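Local coordinates for protein aryl esterase (Mycobacterium smegmatis, PDB 2Q0Q) that hydrolyses aryl esters and transfers acyl groups to alcohols in water, as an oligomeric enzyme of the SGNH hydrolase family, at residues S138-A143 and F180-V185; S11-W16 and R33-L38; T58-P63 and A98-T103. All coordinates share one frame; numbering follows the deposited sequence.

Contact 1. Residues S138-A143 and F180-V185; sequences SPPPLA and FDAGSV
The carboxylate of Asp181 is gripped through one oxygen from both faces: Ser138 OG donates to Asp181 OD1 across the contact at 2.9 Å, and Gly183 N donates to the same oxygen from the opposite face at 2.8 Å. The two donors stand 51° and 68° out of the carboxylate plane. The bond from Gly183 closes an Asx turn, which bends the chain just where strand 179-181 ends. A water donates to Asp181 OD1 at 2.7 Å and also to Pro139 O. Asp181 CG lies anti to its own backbone N (chi1 179°), which carries the carboxylate along the strand end to the hydroxyl of Ser138. Three donors on one oxygen would be expected to stabilise negative charge there and to limit the carboxylate's rotation.

Beside the carboxylate the backbones pair in parallel. Ser138 N donates to Phe180 O at 3.2 Å, and Ala182 N returns a bond to Ser138 O at 3.0 Å, so Ser138 straddles Asp181 as a residue in a parallel bridge does. Past the bridge the pairing gives way to packing. Pro140 CD rests on Ala182 CB at 4.0 Å, and the alpha carbons of Pro140 and Gly183 approach to 4.1 Å. Helix 164-175 packs on Ser138, Pro139 and Asp181, while Leu204 of helix 198-215 touches Ala182. Strands 133-138 and 179-181 finish side by side and their following loops stay in contact, on the carboxyl-end side of the sheet, from which loops emerge in the three-layered alpha/beta/alpha fold of SGNH hydrolases.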
ATOM      1  N   SER G 138      29.681 -14.149  -9.546  1.00 15.71           N
ATOM      2  CA  SER G 138      28.673 -15.159  -9.865  1.00 16.53           C
ATOM      3  C   SER G 138      28.973 -16.382  -9.005  1.00 16.84           C
ATOM      4  O   SER G 138      30.154 -16.798  -8.917  1.00 17.90           O
ATOM      5  CB  SER G 138      28.669 -15.518 -11.362  1.00 15.97           C
ATOM      6  OG  SER G 138      29.973 -15.719 -11.841  1.00 17.17           O
ATOM      7  N   PRO G 139      27.930 -16.966  -8.366  1.00 17.13           N
ATOM      8  CA  PRO G 139      28.169 -18.194  -7.611  1.00 17.34           C
ATOM      9  C   PRO G 139      28.406 -19.343  -8.595  1.00 17.60           C
ATOM     10  O   PRO G 139      28.096 -19.225  -9.776  1.00 16.52           O
ATOM     11  CB  PRO G 139      26.851 -18.410  -6.868  1.00 16.36           C
ATOM     12  CG  PRO G 139      25.825 -17.847  -7.816  1.00 17.39           C
ATOM     13  CD  PRO G 139      26.501 -16.589  -8.340  1.00 18.05           C
ATOM     14  N   PRO G 140      28.929 -20.477  -8.111  1.00 17.61           N
ATOM     15  CA  PRO G 140      29.059 -21.635  -8.985  1.00 17.91           C
ATOM     16  C   PRO G 140      27.707 -22.277  -9.280  1.00 18.16           C
ATOM     17  O   PRO G 140      26.768 -22.164  -8.471  1.00 17.50           O
ATOM     18  CB  PRO G 140      29.943 -22.587  -8.177  1.00 17.79           C
ATOM     19  CG  PRO G 140      29.793 -22.202  -6.822  1.00 19.11           C
ATOM     20  CD  PRO G 140      29.408 -20.769  -6.756  1.00 17.08           C
ATOM     21  N   PRO G 141      27.598 -22.969 -10.430  1.00 18.16           N
ATOM     22  CA  PRO G 141      26.334 -23.615 -10.751  1.00 18.67           C
ATOM     23  C   PRO G 141      25.944 -24.620  -9.655  1.00 19.19           C
ATOM     24  O   PRO G 141      26.822 -25.262  -9.049  1.00 19.26           O
ATOM     25  CB  PRO G 141      26.626 -24.301 -12.087  1.00 19.27           C
ATOM     26  CG  PRO G 141      27.761 -23.505 -12.677  1.00 19.09           C
ATOM     27  CD  PRO G 141      28.604 -23.180 -11.483  1.00 18.57           C
ATOM     28  N   LEU G 142      24.645 -24.732  -9.397  1.00 19.11           N
ATOM     29  CA  LEU G 142      24.125 -25.771  -8.537  1.00 19.75           C
ATOM     30  C   LEU G 142      24.395 -27.157  -9.140  1.00 19.62           C
ATOM     31  O   LEU G 142      24.740 -27.298 -10.323  1.00 20.50           O
ATOM     32  CB  LEU G 142      22.616 -25.596  -8.316  1.00 20.39           C
ATOM     33  CG  LEU G 142      22.175 -24.352  -7.549  1.00 20.58           C
ATOM     34  CD1 LEU G 142      20.698 -24.046  -7.740  1.00 20.22           C
ATOM     35  CD2 LEU G 142      22.506 -24.475  -6.057  1.00 21.96           C
ATOM     36  N   ALA G 143      24.229 -28.173  -8.302  1.00 20.08           N
ATOM     37  CA  ALA G 143      24.382 -29.568  -8.711  1.00 19.90           C
ATOM     38  C   ALA G 143      23.125 -30.352  -8.330  1.00 19.53           C
ATOM     39  O   ALA G 143      22.235 -29.802  -7.670  1.00 17.94           O
ATOM     40  CB  ALA G 143      25.613 -30.149  -8.017  1.00 19.98           C
ATOM     41  N   PHE G 180      34.115 -11.317 -11.010  1.00 17.08           N
ATOM     42  CA  PHE G 180      34.816 -12.596 -10.820  1.00 17.36           C
ATOM     43  C   PHE G 180      33.806 -13.748 -10.772  1.00 17.20           C
ATOM     44  O   PHE G 180      32.795 -13.662 -10.099  1.00 16.95           O
ATOM     45  CB  PHE G 180      35.653 -12.567  -9.543  1.00 17.96           C
ATOM     46  CG  PHE G 180      36.360 -13.868  -9.237  1.00 17.78           C
ATOM     47  CD1 PHE G 180      37.509 -14.231  -9.929  1.00 19.44           C
ATOM     48  CD2 PHE G 180      35.876 -14.725  -8.243  1.00 18.78           C
ATOM     49  CE1 PHE G 180      38.151 -15.458  -9.660  1.00 19.70           C
ATOM     50  CE2 PHE G 180      36.515 -15.926  -7.958  1.00 19.77           C
ATOM     51  CZ  PHE G 180      37.655 -16.289  -8.658  1.00 19.75           C
ATOM     52  N   ASP G 181      34.112 -14.837 -11.464  1.00 16.80           N
ATOM     53  CA  ASP G 181      33.262 -16.004 -11.464  1.00 17.00           C
ATOM     54  C   ASP G 181      33.808 -17.035 -10.495  1.00 16.81           C
ATOM     55  O   ASP G 181      34.829 -17.687 -10.765  1.00 17.10           O
ATOM     56  CB  ASP G 181      33.186 -16.601 -12.881  1.00 16.23           C
ATOM     57  CG  ASP G 181      32.308 -17.864 -12.964  1.00 17.62           C
ATOM     58  OD1 ASP G 181      31.498 -18.118 -12.046  1.00 17.54           O
ATOM     59  OD2 ASP G 181      32.465 -18.611 -13.969  1.00 16.34           O
ATOM     60  N   ALA G 182      33.070 -17.254  -9.419  1.00 17.11           N
ATOM     61  CA  ALA G 182      33.436 -18.270  -8.444  1.00 17.96           C
ATOM     62  C   ALA G 182      33.475 -19.648  -9.101  1.00 17.49           C
ATOM     63  O   ALA G 182      34.271 -20.498  -8.711  1.00 18.72           O
ATOM     64  CB  ALA G 182      32.480 -18.256  -7.287  1.00 17.70           C
ATOM     65  N   GLY G 183      32.644 -19.851 -10.124  1.00 17.00           N
ATOM     66  CA  GLY G 183      32.620 -21.105 -10.857  1.00 17.18           C
ATOM     67  C   GLY G 183      33.876 -21.342 -11.676  1.00 17.15           C
ATOM     68  O   GLY G 183      34.077 -22.469 -12.115  1.00 17.12           O
ATOM     69  N   SER G 184      34.698 -20.302 -11.920  1.00 15.91           N
ATOM     70  CA  SER G 184      36.005 -20.488 -12.607  1.00 17.09           C
ATOM     71  C   SER G 184      37.050 -21.239 -11.751  1.00 17.10           C
ATOM     72  O   SER G 184      38.050 -21.762 -12.289  1.00 16.63           O
ATOM     73  CB  SER G 184      36.569 -19.135 -13.090  1.00 16.28           C
ATOM     74  OG  SER G 184      37.010 -18.305 -12.020  1.00 19.85           O
ATOM     75  N   VAL G 185      36.813 -21.323 -10.446  1.00 18.15           N
ATOM     76  CA  VAL G 185      37.737 -21.958  -9.497  1.00 18.49           C
ATOM     77  C   VAL G 185      37.119 -23.119  -8.687  1.00 19.11           C
ATOM     78  O   VAL G 185      37.858 -23.971  -8.210  1.00 20.42           O
ATOM     79  CB  VAL G 185      38.412 -20.893  -8.564  1.00 18.36           C
ATOM     80  CG1 VAL G 185      39.206 -19.897  -9.435  1.00 17.70           C
ATOM     81  CG2 VAL G 185      37.389 -20.170  -7.687  1.00 17.98           C
TER
HETATM   82  O   HOH W   1      29.195 -19.436 -12.291  1.00 23.61           O

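Contact 2. Residues S11-W16 and R33-L38; sequences SLTWGW and RWTGVL. With SO4 (sulfate ion), chain U.
Thr13 and Thr35 face each other with alpha carbons 6.9 Å apart, and the backbones close to 5.4 Å between the CA atoms of Gly15 and Arg33, where helix 11-14 ends and helix 34-42 begins. The first segment opens with Ser and Leu of the GDSL motif, and Ser11 is probably the nucleophile of the SGNH active site, with His195 and Asp192.

The Trp34 indole, its CG set between the backbone N and the carbonyl carbon (chi1 68°), meets helix 11-14 by its edge. Trp34 NE1 donates weakly to Leu12 O at 3.0 Å, bent to 122° at the hydrogen, and Trp34 CZ2 lies 3.5 Å from Thr13 OG1. The methyls Thr13 CG2 and Thr35 CG2 touch at 3.9 Å, the two side chains crossing at about a right angle.

Two waters donate to Thr13 O. One also donates to Thr35 OG1 and accepts weakly from Arg33 NE; the other accepts from Thr35 N. Arg33 CD passes Trp14 O at 3.4 Å, while the guanidinium is bound by Phe28 O and Glu50, the latter also a partner of Thr35 OG1. Trp14 NE1 bonds Leu82 O of a second subunit. On the side of the presumed active site, Ser11 OG donates to O2 of a sulfate, probably from the crystallisation liquor, at 2.7 Å.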
ATOM      1  N   SER G  11      23.860 -18.028   2.131  1.00 18.74           N
ATOM      2  CA  SER G  11      24.380 -19.145   2.917  1.00 19.05           C
ATOM      3  C   SER G  11      25.818 -19.456   2.524  1.00 18.94           C
ATOM      4  O   SER G  11      26.607 -19.897   3.347  1.00 19.84           O
ATOM      5  CB  SER G  11      23.530 -20.398   2.692  1.00 19.24           C
ATOM      6  OG  SER G  11      23.409 -20.667   1.298  1.00 20.08           O
ATOM      7  N   LEU G  12      26.161 -19.238   1.259  1.00 19.46           N
ATOM      8  CA  LEU G  12      27.500 -19.559   0.777  1.00 19.81           C
ATOM      9  C   LEU G  12      28.527 -18.637   1.435  1.00 19.87           C
ATOM     10  O   LEU G  12      29.654 -19.042   1.668  1.00 20.97           O
ATOM     11  CB  LEU G  12      27.579 -19.462  -0.746  1.00 19.73           C
ATOM     12  CG  LEU G  12      26.565 -20.294  -1.548  1.00 19.71           C
ATOM     13  CD1 LEU G  12      26.735 -19.948  -3.008  1.00 21.83           C
ATOM     14  CD2 LEU G  12      26.650 -21.799  -1.317  1.00 20.16           C
ATOM     15  N   THR G  13      28.119 -17.401   1.744  1.00 19.83           N
ATOM     16  CA  THR G  13      28.968 -16.449   2.424  1.00 19.69           C
ATOM     17  C   THR G  13      28.887 -16.645   3.935  1.00 20.04           C
ATOM     18  O   THR G  13      29.905 -16.604   4.627  1.00 20.72           O
ATOM     19  CB  THR G  13      28.562 -15.001   2.074  1.00 19.84           C
ATOM     20  OG1 THR G  13      28.771 -14.775   0.678  1.00 20.17           O
ATOM     21  CG2 THR G  13      29.363 -13.968   2.875  1.00 19.72           C
ATOM     22  N   TRP G  14      27.686 -16.906   4.437  1.00 19.04           N
ATOM     23  CA  TRP G  14      27.522 -17.258   5.864  1.00 19.57           C
ATOM     24  C   TRP G  14      28.342 -18.464   6.274  1.00 20.57           C
ATOM     25  O   TRP G  14      28.979 -18.461   7.327  1.00 20.98           O
ATOM     26  CB  TRP G  14      26.049 -17.532   6.195  1.00 19.10           C
ATOM     27  CG  TRP G  14      25.769 -17.734   7.664  1.00 19.44           C
ATOM     28  CD1 TRP G  14      25.820 -16.790   8.642  1.00 20.71           C
ATOM     29  CD2 TRP G  14      25.390 -18.953   8.298  1.00 20.48           C
ATOM     30  NE1 TRP G  14      25.509 -17.343   9.856  1.00 19.73           N
ATOM     31  CE2 TRP G  14      25.213 -18.670   9.670  1.00 16.06           C
ATOM     32  CE3 TRP G  14      25.166 -20.250   7.846  1.00 19.20           C
ATOM     33  CZ2 TRP G  14      24.844 -19.656  10.598  1.00 19.60           C
ATOM     34  CZ3 TRP G  14      24.781 -21.224   8.765  1.00 19.83           C
ATOM     35  CH2 TRP G  14      24.621 -20.914  10.126  1.00 19.49           C
ATOM     36  N   GLY G  15      28.295 -19.504   5.452  1.00 20.03           N
ATOM     37  CA  GLY G  15      29.063 -20.712   5.698  1.00 20.22           C
ATOM     38  C   GLY G  15      28.183 -21.866   6.117  1.00 20.50           C
ATOM     39  O   GLY G  15      28.470 -22.520   7.098  1.00 21.67           O
ATOM     40  N   TRP G  16      27.124 -22.129   5.351  1.00 21.33           N
ATOM     41  CA  TRP G  16      26.182 -23.208   5.653  1.00 21.21           C
ATOM     42  C   TRP G  16      26.864 -24.552   5.425  1.00 21.34           C
ATOM     43  O   TRP G  16      27.321 -24.841   4.317  1.00 21.16           O
ATOM     44  CB  TRP G  16      24.951 -23.071   4.747  1.00 20.76           C
ATOM     45  CG  TRP G  16      23.932 -24.157   4.805  1.00 21.20           C
ATOM     46  CD1 TRP G  16      24.071 -25.465   4.391  1.00 21.10           C
ATOM     47  CD2 TRP G  16      22.584 -24.017   5.233  1.00 19.19           C
ATOM     48  NE1 TRP G  16      22.892 -26.144   4.557  1.00 21.45           N
ATOM     49  CE2 TRP G  16      21.959 -25.283   5.072  1.00 19.29           C
ATOM     50  CE3 TRP G  16      21.839 -22.949   5.759  1.00 18.80           C
ATOM     51  CZ2 TRP G  16      20.630 -25.504   5.401  1.00 20.84           C
ATOM     52  CZ3 TRP G  16      20.528 -23.175   6.094  1.00 20.71           C
ATOM     53  CH2 TRP G  16      19.930 -24.448   5.914  1.00 19.73           C
ATOM     54  N   ARG G  33      35.215 -21.358   6.691  1.00 21.96           N
ATOM     55  CA  ARG G  33      34.439 -20.633   5.706  1.00 21.33           C
ATOM     56  C   ARG G  33      35.355 -19.706   4.884  1.00 20.36           C
ATOM     57  O   ARG G  33      36.411 -19.290   5.336  1.00 21.49           O
ATOM     58  CB  ARG G  33      33.253 -19.912   6.365  1.00 20.63           C
ATOM     59  CG  ARG G  33      33.544 -18.931   7.507  1.00 22.56           C
ATOM     60  CD  ARG G  33      32.229 -18.594   8.155  1.00 21.86           C
ATOM     61  NE  ARG G  33      32.343 -17.505   9.124  1.00 22.90           N
ATOM     62  CZ  ARG G  33      32.347 -17.630  10.449  1.00 23.98           C
ATOM     63  NH1 ARG G  33      32.274 -18.822  11.023  1.00 24.98           N
ATOM     64  NH2 ARG G  33      32.438 -16.545  11.198  1.00 24.22           N
ATOM     65  N   TRP G  34      34.967 -19.438   3.643  1.00 21.30           N
ATOM     66  CA  TRP G  34      35.863 -18.737   2.718  1.00 21.59           C
ATOM     67  C   TRP G  34      36.151 -17.305   3.130  1.00 22.05           C
ATOM     68  O   TRP G  34      37.219 -16.781   2.826  1.00 21.59           O
ATOM     69  CB  TRP G  34      35.354 -18.810   1.262  1.00 21.57           C
ATOM     70  CG  TRP G  34      34.089 -18.049   0.942  1.00 20.96           C
ATOM     71  CD1 TRP G  34      32.830 -18.559   0.791  1.00 21.28           C
ATOM     72  CD2 TRP G  34      33.986 -16.652   0.680  1.00 21.49           C
ATOM     73  NE1 TRP G  34      31.947 -17.560   0.475  1.00 22.01           N
ATOM     74  CE2 TRP G  34      32.624 -16.373   0.418  1.00 20.71           C
ATOM     75  CE3 TRP G  34      34.910 -15.590   0.682  1.00 20.37           C
ATOM     76  CZ2 TRP G  34      32.171 -15.088   0.128  1.00 21.69           C
ATOM     77  CZ3 TRP G  34      34.457 -14.319   0.400  1.00 21.97           C
ATOM     78  CH2 TRP G  34      33.102 -14.076   0.127  1.00 20.78           C
ATOM     79  N   THR G  35      35.213 -16.677   3.849  1.00 22.18           N
ATOM     80  CA  THR G  35      35.450 -15.328   4.375  1.00 22.52           C
ATOM     81  C   THR G  35      36.633 -15.323   5.366  1.00 22.60           C
ATOM     82  O   THR G  35      37.404 -14.359   5.442  1.00 23.19           O
ATOM     83  CB  THR G  35      34.169 -14.720   5.039  1.00 22.73           C
ATOM     84  OG1 THR G  35      33.669 -15.601   6.055  1.00 23.18           O
ATOM     85  CG2 THR G  35      33.107 -14.523   4.003  1.00 22.99           C
ATOM     86  N   GLY G  36      36.756 -16.404   6.132  1.00 23.12           N
ATOM     87  CA  GLY G  36      37.876 -16.576   7.055  1.00 23.09           C
ATOM     88  C   GLY G  36      39.178 -16.877   6.346  1.00 23.00           C
ATOM     89  O   GLY G  36      40.201 -16.291   6.688  1.00 22.70           O
ATOM     90  N   VAL G  37      39.131 -17.775   5.353  1.00 22.68           N
ATOM     91  CA  VAL G  37      40.286 -18.081   4.503  1.00 23.18           C
ATOM     92  C   VAL G  37      40.764 -16.819   3.779  1.00 23.76           C
ATOM     93  O   VAL G  37      41.977 -16.562   3.703  1.00 22.47           O
ATOM     94  CB  VAL G  37      39.960 -19.172   3.474  1.00 22.73           C
ATOM     95  CG1 VAL G  37      41.122 -19.324   2.514  1.00 23.02           C
ATOM     96  CG2 VAL G  37      39.631 -20.475   4.192  1.00 23.18           C
ATOM     97  N   LEU G  38      39.797 -15.999   3.327  1.00 24.17           N
ATOM     98  CA  LEU G  38      40.117 -14.704   2.733  1.00 24.40           C
ATOM     99  C   LEU G  38      40.896 -13.841   3.726  1.00 25.04           C
ATOM    100  O   LEU G  38      41.930 -13.282   3.383  1.00 24.91           O
ATOM    101  CB  LEU G  38      38.839 -13.981   2.260  1.00 23.63           C
ATOM    102  CG  LEU G  38      38.987 -12.596   1.618  1.00 23.90           C
ATOM    103  CD1 LEU G  38      39.835 -12.592   0.380  1.00 24.01           C
ATOM    104  CD2 LEU G  38      37.616 -12.071   1.287  1.00 22.92           C
TER
HETATM  105  S   SO4 U1830      19.997 -21.092   0.825  1.00 24.38           S
HETATM  106  O1  SO4 U1830      20.096 -21.735  -0.537  1.00 22.17           O
HETATM  107  O2  SO4 U1830      20.821 -19.860   0.839  1.00 22.58           O
HETATM  108  O3  SO4 U1830      18.557 -20.966   1.123  1.00 22.41           O
HETATM  109  O4  SO4 U1830      20.604 -22.006   1.799  1.00 21.89           O
HETATM  110  O   HOH W   2      30.818 -15.748   7.012  1.00 22.86           O
HETATM  111  O   HOH W   3      32.276 -17.838   3.942  1.00 23.42           O

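Contact 3. Residues T58-P63 and A98-T103; sequences TNIDDP and AYFRRT
Ile60 and Phe100 form the apolar centre, their side chains sliding past each other in opposite directions. Ile60 CG2 sits over one face of the phenyl ring in a CH-pi contact, 4.2 Å from the centroid and 19° off the normal, while Ile60 CD1 touches the rim at Phe100 CD2, 3.6 Å away. Tyr99 CE1 lies over the opposite face, toward the rim, so the ring is flanked by Ile60 and its chain neighbour Tyr99. Pro63 CD extends the patch, lying 3.8 Å from Tyr99 CE1. Asp61 O meets the Phe100 ring at its edge, in its plane.

On one flank Tyr99 OH donates to Asp62 OD2 at 2.6 Å, on the syn side of a carboxylate turned 70° from the phenol ring. Asp62 CG is anti to the backbone N (chi1 -172°), which swings the acid across to the hydroxyl; Thr64 OG1 holds its other oxygen. On the other flank Arg102, extended from CG to NE, grips a single atom end-on: NH2 and NH1 reach Asn59 OD1 at 2.8 and 2.9 Å, with the oxygen nearly in the guanidinium plane. Ile60 CB lies 3.7 Å above the guanidinium plane of Arg102, over its centre, linking the apolar patch to the polar edge. Asp95 bonds both Arg102 NH1, in a salt bridge, and Thr58 OG1.

A third subunit packs on Tyr99, and Asp106 of that subunit makes a salt bridge with Arg101. Within the chain, helix 104-119 touches Asn59 and Arg102, and the contact joins the loop between strand 46-52 and helix 70-81 to that between strand 86-90 and helix 104-119.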
ATOM      1  N   THR G  58      18.855 -11.429  -4.311  1.00 16.40           N
ATOM      2  CA  THR G  58      19.401 -10.138  -4.747  1.00 15.79           C
ATOM      3  C   THR G  58      18.491  -9.015  -4.262  1.00 15.50           C
ATOM      4  O   THR G  58      18.920  -8.163  -3.474  1.00 15.85           O
ATOM      5  CB  THR G  58      19.582 -10.035  -6.288  1.00 15.80           C
ATOM      6  OG1 THR G  58      18.331 -10.306  -6.946  1.00 16.08           O
ATOM      7  CG2 THR G  58      20.679 -10.982  -6.762  1.00 16.28           C
ATOM      8  N   ASN G  59      17.241  -9.037  -4.710  1.00 15.28           N
ATOM      9  CA  ASN G  59      16.291  -7.953  -4.434  1.00 16.18           C
ATOM     10  C   ASN G  59      14.827  -8.369  -4.509  1.00 17.39           C
ATOM     11  O   ASN G  59      13.952  -7.549  -4.861  1.00 18.13           O
ATOM     12  CB  ASN G  59      16.547  -6.789  -5.397  1.00 15.60           C
ATOM     13  CG  ASN G  59      15.944  -7.016  -6.784  1.00 15.82           C
ATOM     14  OD1 ASN G  59      15.869  -8.150  -7.269  1.00 15.43           O
ATOM     15  ND2 ASN G  59      15.530  -5.913  -7.434  1.00 15.69           N
ATOM     16  N   ILE G  60      14.536  -9.615  -4.158  1.00 18.60           N
ATOM     17  CA  ILE G  60      13.166 -10.078  -4.214  1.00 19.69           C
ATOM     18  C   ILE G  60      12.756 -10.623  -2.853  1.00 20.51           C
ATOM     19  O   ILE G  60      13.474 -11.414  -2.242  1.00 21.10           O
ATOM     20  CB  ILE G  60      12.936 -11.085  -5.401  1.00 20.31           C
ATOM     21  CG1 ILE G  60      11.495 -11.597  -5.413  1.00 20.59           C
ATOM     22  CG2 ILE G  60      13.907 -12.247  -5.355  1.00 19.68           C
ATOM     23  CD1 ILE G  60      11.058 -12.117  -6.752  1.00 21.02           C
ATOM     24  N   ASP G  61      11.602 -10.170  -2.378  1.00 20.77           N
ATOM     25  CA  ASP G  61      11.026 -10.667  -1.141  1.00 22.00           C
ATOM     26  C   ASP G  61      10.732 -12.163  -1.226  1.00 21.67           C
ATOM     27  O   ASP G  61      10.104 -12.630  -2.183  1.00 22.06           O
ATOM     28  CB  ASP G  61       9.718  -9.928  -0.838  1.00 22.13           C
ATOM     29  CG  ASP G  61       9.940  -8.450  -0.491  1.00 22.44           C
ATOM     30  OD1 ASP G  61      11.078  -8.069  -0.126  1.00 24.59           O
ATOM     31  OD2 ASP G  61       8.979  -7.671  -0.595  1.00 25.74           O
ATOM     32  N   ASP G  62      11.178 -12.910  -0.230  1.00 22.20           N
ATOM     33  CA  ASP G  62      10.834 -14.329  -0.144  1.00 22.75           C
ATOM     34  C   ASP G  62       9.510 -14.423   0.620  1.00 23.27           C
ATOM     35  O   ASP G  62       9.387 -13.855   1.729  1.00 22.63           O
ATOM     36  CB  ASP G  62      11.954 -15.128   0.535  1.00 22.44           C
ATOM     37  CG  ASP G  62      11.724 -16.641   0.476  1.00 22.27           C
ATOM     38  OD1 ASP G  62      10.649 -17.075   0.926  1.00 23.36           O
ATOM     39  OD2 ASP G  62      12.605 -17.409   0.002  1.00 21.38           O
ATOM     40  N   PRO G  63       8.493 -15.092   0.030  1.00 24.29           N
ATOM     41  CA  PRO G  63       7.160 -15.093   0.663  1.00 24.42           C
ATOM     42  C   PRO G  63       7.095 -15.864   1.984  1.00 24.93           C
ATOM     43  O   PRO G  63       6.137 -15.710   2.737  1.00 24.98           O
ATOM     44  CB  PRO G  63       6.265 -15.772  -0.384  1.00 24.72           C
ATOM     45  CG  PRO G  63       7.164 -16.562  -1.227  1.00 25.53           C
ATOM     46  CD  PRO G  63       8.498 -15.848  -1.236  1.00 24.40           C
ATOM     47  N   ALA G  98      12.460 -22.096  -7.737  1.00 17.24           N
ATOM     48  CA  ALA G  98      11.351 -22.207  -8.712  1.00 17.34           C
ATOM     49  C   ALA G  98      10.235 -21.213  -8.461  1.00 18.02           C
ATOM     50  O   ALA G  98       9.643 -20.689  -9.413  1.00 18.15           O
ATOM     51  CB  ALA G  98      10.780 -23.643  -8.738  1.00 17.99           C
ATOM     52  N   TYR G  99       9.947 -20.968  -7.182  1.00 17.96           N
ATOM     53  CA  TYR G  99       8.828 -20.104  -6.817  1.00 18.77           C
ATOM     54  C   TYR G  99       9.043 -18.626  -7.126  1.00 18.57           C
ATOM     55  O   TYR G  99       8.072 -17.866  -7.170  1.00 20.31           O
ATOM     56  CB  TYR G  99       8.405 -20.306  -5.360  1.00 19.14           C
ATOM     57  CG  TYR G  99       9.452 -20.102  -4.277  1.00 20.75           C
ATOM     58  CD1 TYR G  99       9.647 -18.863  -3.686  1.00 20.45           C
ATOM     59  CD2 TYR G  99      10.212 -21.173  -3.804  1.00 20.02           C
ATOM     60  CE1 TYR G  99      10.587 -18.690  -2.643  1.00 20.41           C
ATOM     61  CE2 TYR G  99      11.144 -21.008  -2.780  1.00 20.01           C
ATOM     62  CZ  TYR G  99      11.333 -19.767  -2.208  1.00 20.76           C
ATOM     63  OH  TYR G  99      12.259 -19.634  -1.197  1.00 21.18           O
ATOM     64  N   PHE G 100      10.284 -18.213  -7.341  1.00 17.64           N
ATOM     65  CA  PHE G 100      10.532 -16.828  -7.751  1.00 17.57           C
ATOM     66  C   PHE G 100      10.245 -16.587  -9.236  1.00 17.66           C
ATOM     67  O   PHE G 100      10.090 -15.431  -9.636  1.00 19.05           O
ATOM     68  CB  PHE G 100      11.956 -16.385  -7.425  1.00 16.96           C
ATOM     69  CG  PHE G 100      12.220 -16.224  -5.945  1.00 16.36           C
ATOM     70  CD1 PHE G 100      13.256 -16.910  -5.347  1.00 15.16           C
ATOM     71  CD2 PHE G 100      11.446 -15.368  -5.165  1.00 17.48           C
ATOM     72  CE1 PHE G 100      13.536 -16.773  -4.007  1.00 17.92           C
ATOM     73  CE2 PHE G 100      11.709 -15.241  -3.825  1.00 17.07           C
ATOM     74  CZ  PHE G 100      12.758 -15.971  -3.243  1.00 16.85           C
ATOM     75  N   ARG G 101      10.167 -17.661 -10.031  1.00 18.30           N
ATOM     76  CA  ARG G 101       9.905 -17.549 -11.462  1.00 18.36           C
ATOM     77  C   ARG G 101      10.794 -16.504 -12.146  1.00 17.86           C
ATOM     78  O   ARG G 101      10.334 -15.716 -12.981  1.00 18.85           O
ATOM     79  CB  ARG G 101       8.419 -17.285 -11.715  1.00 18.81           C
ATOM     80  CG  ARG G 101       7.536 -18.471 -11.308  1.00 19.45           C
ATOM     81  CD  ARG G 101       6.171 -18.024 -10.920  1.00 21.82           C
ATOM     82  NE  ARG G 101       5.197 -19.118 -10.826  1.00 24.76           N
ATOM     83  CZ  ARG G 101       4.846 -19.761  -9.702  1.00 27.85           C
ATOM     84  NH1 ARG G 101       5.406 -19.469  -8.513  1.00 28.28           N
ATOM     85  NH2 ARG G 101       3.915 -20.714  -9.773  1.00 26.69           N
ATOM     86  N   ARG G 102      12.069 -16.496 -11.777  1.00 17.24           N
ATOM     87  CA  ARG G 102      13.029 -15.553 -12.359  1.00 17.21           C
ATOM     88  C   ARG G 102      13.914 -16.163 -13.439  1.00 17.68           C
ATOM     89  O   ARG G 102      14.309 -17.322 -13.353  1.00 17.67           O
ATOM     90  CB  ARG G 102      13.926 -14.942 -11.284  1.00 18.06           C
ATOM     91  CG  ARG G 102      13.284 -13.788 -10.544  1.00 17.46           C
ATOM     92  CD  ARG G 102      14.286 -13.011  -9.692  1.00 17.11           C
ATOM     93  NE  ARG G 102      13.742 -11.682  -9.388  1.00 18.95           N
ATOM     94  CZ  ARG G 102      14.414 -10.673  -8.834  1.00 17.19           C
ATOM     95  NH1 ARG G 102      15.677 -10.802  -8.453  1.00 17.41           N
ATOM     96  NH2 ARG G 102      13.788  -9.516  -8.651  1.00 18.67           N
ATOM     97  N   THR G 103      14.197 -15.357 -14.451  1.00 17.30           N
ATOM     98  CA  THR G 103      15.171 -15.677 -15.493  1.00 16.59           C
ATOM     99  C   THR G 103      16.542 -15.169 -15.040  1.00 17.05           C
ATOM    100  O   THR G 103      16.631 -14.370 -14.115  1.00 16.12           O
ATOM    101  CB  THR G 103      14.804 -14.967 -16.812  1.00 16.81           C
ATOM    102  OG1 THR G 103      14.926 -13.548 -16.644  1.00 17.55           O
ATOM    103  CG2 THR G 103      13.361 -15.313 -17.239  1.00 17.64           C
TER

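Overall arrangement
Contact 2 is fully buried and contact 1 partly so, each centred about 10 Å from the middle of the chain; contact 3 lies farther out, at about 16 Å. Contacts 2 and 3 both meet neighbouring subunits, and contact 1 does not. Contacts 1 and 2 meet where Pro139 CB packs on Leu12 CD1, 4.2 Å apart, and both share helix 198-215 as a neighbour. Contact 3 touches neither and lies across the chain's centre from contact 2. Chemistry follows position: contact 1 continues sheet pairing with backbone bonds, contact 2 seats one helix start against another's end through an indole edge and bridging waters, and contact 3, lacking regular pairing, is held mainly by side chains.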